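Local coordinates for tudor domain-containing protein 1 (Homo sapiens, PDB 5M9N) that probably acts in germ cells through the piRNA pathway to repress transposable elements, and binds arginine-methylated peptides through its Tudor domains, at residues S79-A84 and L131-P136. Numbering follows the deposited sequence.
Sequences SDFYPA and LCPIIP. With EDO (1,2-ethanediol), chain D.
Phe81 and Pro133 carry this contact: the proline lies flat over one face of the phenyl ring in a CH-pi contact, with Pro133 CD 3.7 Å from the centroid of the Phe81 ring and only 6° off its normal. The two side chains slide past each other in opposite directions; Pro133 CB, CA and N lie toward the CE1-CZ-CE2 end of the ring, CB reaching Phe81 CE1 at 3.6 Å. Backbone takes part as well. Pro133 N is 3.4 Å from Phe81 CE2, which also meets the carbonyl carbon of Cys132. Phe81 CG stands anti to the backbone N (chi1 -176°) on a bond already directed at 131-136, and chi2 of 53° turns a face to Pro133. On the opposite face, Pro83 packs from within loop 79-84, its CD 3.7 Å above the plane of the Phe81 ring. Leu131 adds its CB beside Phe81 CD2 at 4.1 Å, while its CD1 touches Pro83 CG at 4.2 Å, the leucine and proline side chains crossing at about a right angle. Cys132, pointing away from the loop, is disulfide-bonded to Cys72 and pairs by backbone with Cys90, tying strand 131-132 to helix 58-73 and strand 88-92. At the backbone of Phe81, ethanediol O1, probably from the crystallisation liquor, accepts a weak hydrogen bond from Phe81 N (3.0 Å) and gives a weak, long one to Phe81 O (3.5 Å). In this second, SH3-like Tudor domain of TDRD1, the contact joins the loop before strand 88-92 to the short outermost strand 131-132. Its chemistry is apolar: cohesion between the segments rests on dispersion and CH-pi attraction, and the prolines on both faces probably restrict ring rotation about CB-CG.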
loop_
_atom_site.group_PDB
_atom_site.type_symbol
_atom_site.label_atom_id
_atom_site.label_comp_id
_atom_site.label_asym_id
_atom_site.label_seq_id
_atom_site.Cartn_x
_atom_site.Cartn_y
_atom_site.Cartn_z
ATOM N N SER A 79 -22.404 7.155 -14.547
ATOM C CA SER A 79 -21.868 6.691 -15.838
ATOM C C SER A 79 -20.969 7.637 -16.667
ATOM O O SER A 79 -20.870 8.836 -16.405
ATOM C CB SER A 79 -23.029 6.149 -16.726
ATOM O OG SER A 79 -23.908 5.282 -16.004
ATOM N N ASP A 80 -20.323 7.050 -17.678
ATOM C CA ASP A 80 -19.378 7.742 -18.567
ATOM C C ASP A 80 -18.077 8.181 -17.846
ATOM O O ASP A 80 -17.321 8.985 -18.395
ATOM C CB ASP A 80 -20.058 8.924 -19.312
ATOM C CG ASP A 80 -19.591 9.069 -20.789
ATOM O OD1 ASP A 80 -18.386 8.845 -21.095
ATOM O OD2 ASP A 80 -20.444 9.414 -21.653
ATOM N N PHE A 81 -17.790 7.644 -16.648
ATOM C CA PHE A 81 -16.470 7.859 -16.012
ATOM C C PHE A 81 -15.488 6.783 -16.491
ATOM O O PHE A 81 -15.663 5.588 -16.273
ATOM C CB PHE A 81 -16.549 7.959 -14.482
ATOM C CG PHE A 81 -15.223 8.271 -13.833
ATOM C CD1 PHE A 81 -14.461 9.377 -14.248
ATOM C CD2 PHE A 81 -14.699 7.433 -12.831
ATOM C CE1 PHE A 81 -13.213 9.661 -13.658
ATOM C CE2 PHE A 81 -13.460 7.720 -12.252
ATOM C CZ PHE A 81 -12.726 8.833 -12.657
ATOM N N TYR A 82 -14.481 7.249 -17.209
ATOM C CA TYR A 82 -13.476 6.437 -17.786
ATOM C C TYR A 82 -12.177 7.124 -17.462
ATOM O O TYR A 82 -11.653 7.895 -18.281
ATOM C CB TYR A 82 -13.660 6.306 -19.319
ATOM C CG TYR A 82 -14.828 5.450 -19.710
ATOM C CD1 TYR A 82 -14.694 4.073 -19.867
ATOM C CD2 TYR A 82 -16.076 6.023 -19.953
ATOM C CE1 TYR A 82 -15.793 3.288 -20.218
ATOM C CE2 TYR A 82 -17.179 5.252 -20.317
ATOM C CZ TYR A 82 -17.036 3.887 -20.441
ATOM O OH TYR A 82 -18.138 3.139 -20.805
ATOM N N PRO A 83 -11.597 6.802 -16.281
ATOM C CA PRO A 83 -10.277 7.327 -15.957
ATOM C C PRO A 83 -9.177 6.789 -16.861
ATOM O O PRO A 83 -9.317 5.687 -17.424
ATOM C CB PRO A 83 -10.091 6.878 -14.506
ATOM C CG PRO A 83 -10.901 5.641 -14.377
ATOM C CD PRO A 83 -12.124 5.947 -15.209
ATOM N N ALA A 84 -8.098 7.558 -16.989
ATOM C CA ALA A 84 -6.951 7.168 -17.754
ATOM C C ALA A 84 -6.064 6.325 -16.912
ATOM O O ALA A 84 -6.147 6.400 -15.650
ATOM C CB ALA A 84 -6.173 8.388 -18.269
ATOM N N LEU A 131 -16.094 2.925 -9.538
ATOM C CA LEU A 131 -15.132 4.043 -9.531
ATOM C C LEU A 131 -15.893 5.368 -9.590
ATOM O O LEU A 131 -16.934 5.386 -10.187
ATOM C CB LEU A 131 -14.128 3.958 -10.651
ATOM C CG LEU A 131 -13.501 2.579 -10.908
ATOM C CD1 LEU A 131 -12.737 2.577 -12.246
ATOM C CD2 LEU A 131 -12.612 2.191 -9.763
ATOM N N CYS A 132 -15.316 6.429 -9.003
ATOM C CA CYS A 132 -15.875 7.788 -8.727
ATOM C C CYS A 132 -14.626 8.636 -9.138
ATOM O O CYS A 132 -13.484 8.253 -8.806
ATOM C CB CYS A 132 -16.353 7.830 -7.115
ATOM S SG CYS A 132 -16.227 9.144 -5.767
ATOM N N PRO A 133 -14.774 9.784 -9.836
ATOM C CA PRO A 133 -13.585 10.687 -9.833
ATOM C C PRO A 133 -13.266 11.297 -8.451
ATOM O O PRO A 133 -14.117 11.261 -7.569
ATOM C CB PRO A 133 -13.958 11.789 -10.806
ATOM C CG PRO A 133 -15.448 11.746 -10.884
ATOM C CD PRO A 133 -15.905 10.359 -10.606
ATOM N N ILE A 134 -12.026 11.782 -8.296
ATOM C CA ILE A 134 -11.523 12.368 -7.055
ATOM C C ILE A 134 -11.317 13.853 -7.297
ATOM O O ILE A 134 -11.201 14.304 -8.446
ATOM C CB ILE A 134 -10.200 11.681 -6.563
ATOM C CG1 ILE A 134 -9.984 11.889 -5.040
ATOM C CG2 ILE A 134 -8.997 12.125 -7.393
ATOM C CD1 ILE A 134 -9.155 10.802 -4.377
ATOM N N ILE A 135 -11.270 14.602 -6.209
ATOM C CA ILE A 135 -10.906 16.032 -6.240
ATOM C C ILE A 135 -9.621 16.291 -5.458
ATOM O O ILE A 135 -9.276 15.489 -4.597
ATOM C CB ILE A 135 -12.035 16.903 -5.719
ATOM C CG1 ILE A 135 -12.463 16.436 -4.335
ATOM C CG2 ILE A 135 -13.192 16.853 -6.711
ATOM C CD1 ILE A 135 -13.207 17.513 -3.602
ATOM N N PRO A 136 -8.917 17.408 -5.740
ATOM C CA PRO A 136 -7.601 17.618 -5.128
ATOM C C PRO A 136 -7.647 17.762 -3.599
ATOM O O PRO A 136 -6.666 17.423 -2.953
ATOM C CB PRO A 136 -7.098 18.921 -5.778
ATOM C CG PRO A 136 -7.979 19.132 -6.954
ATOM C CD PRO A 136 -9.296 18.587 -6.527
HETATM C C1 EDO D . -18.986 3.726 -17.217
HETATM O O1 EDO D . -19.046 4.882 -16.379
HETATM C C2 EDO D . -20.340 3.039 -17.269
HETATM O O2 EDO D . -20.852 2.912 -15.942
#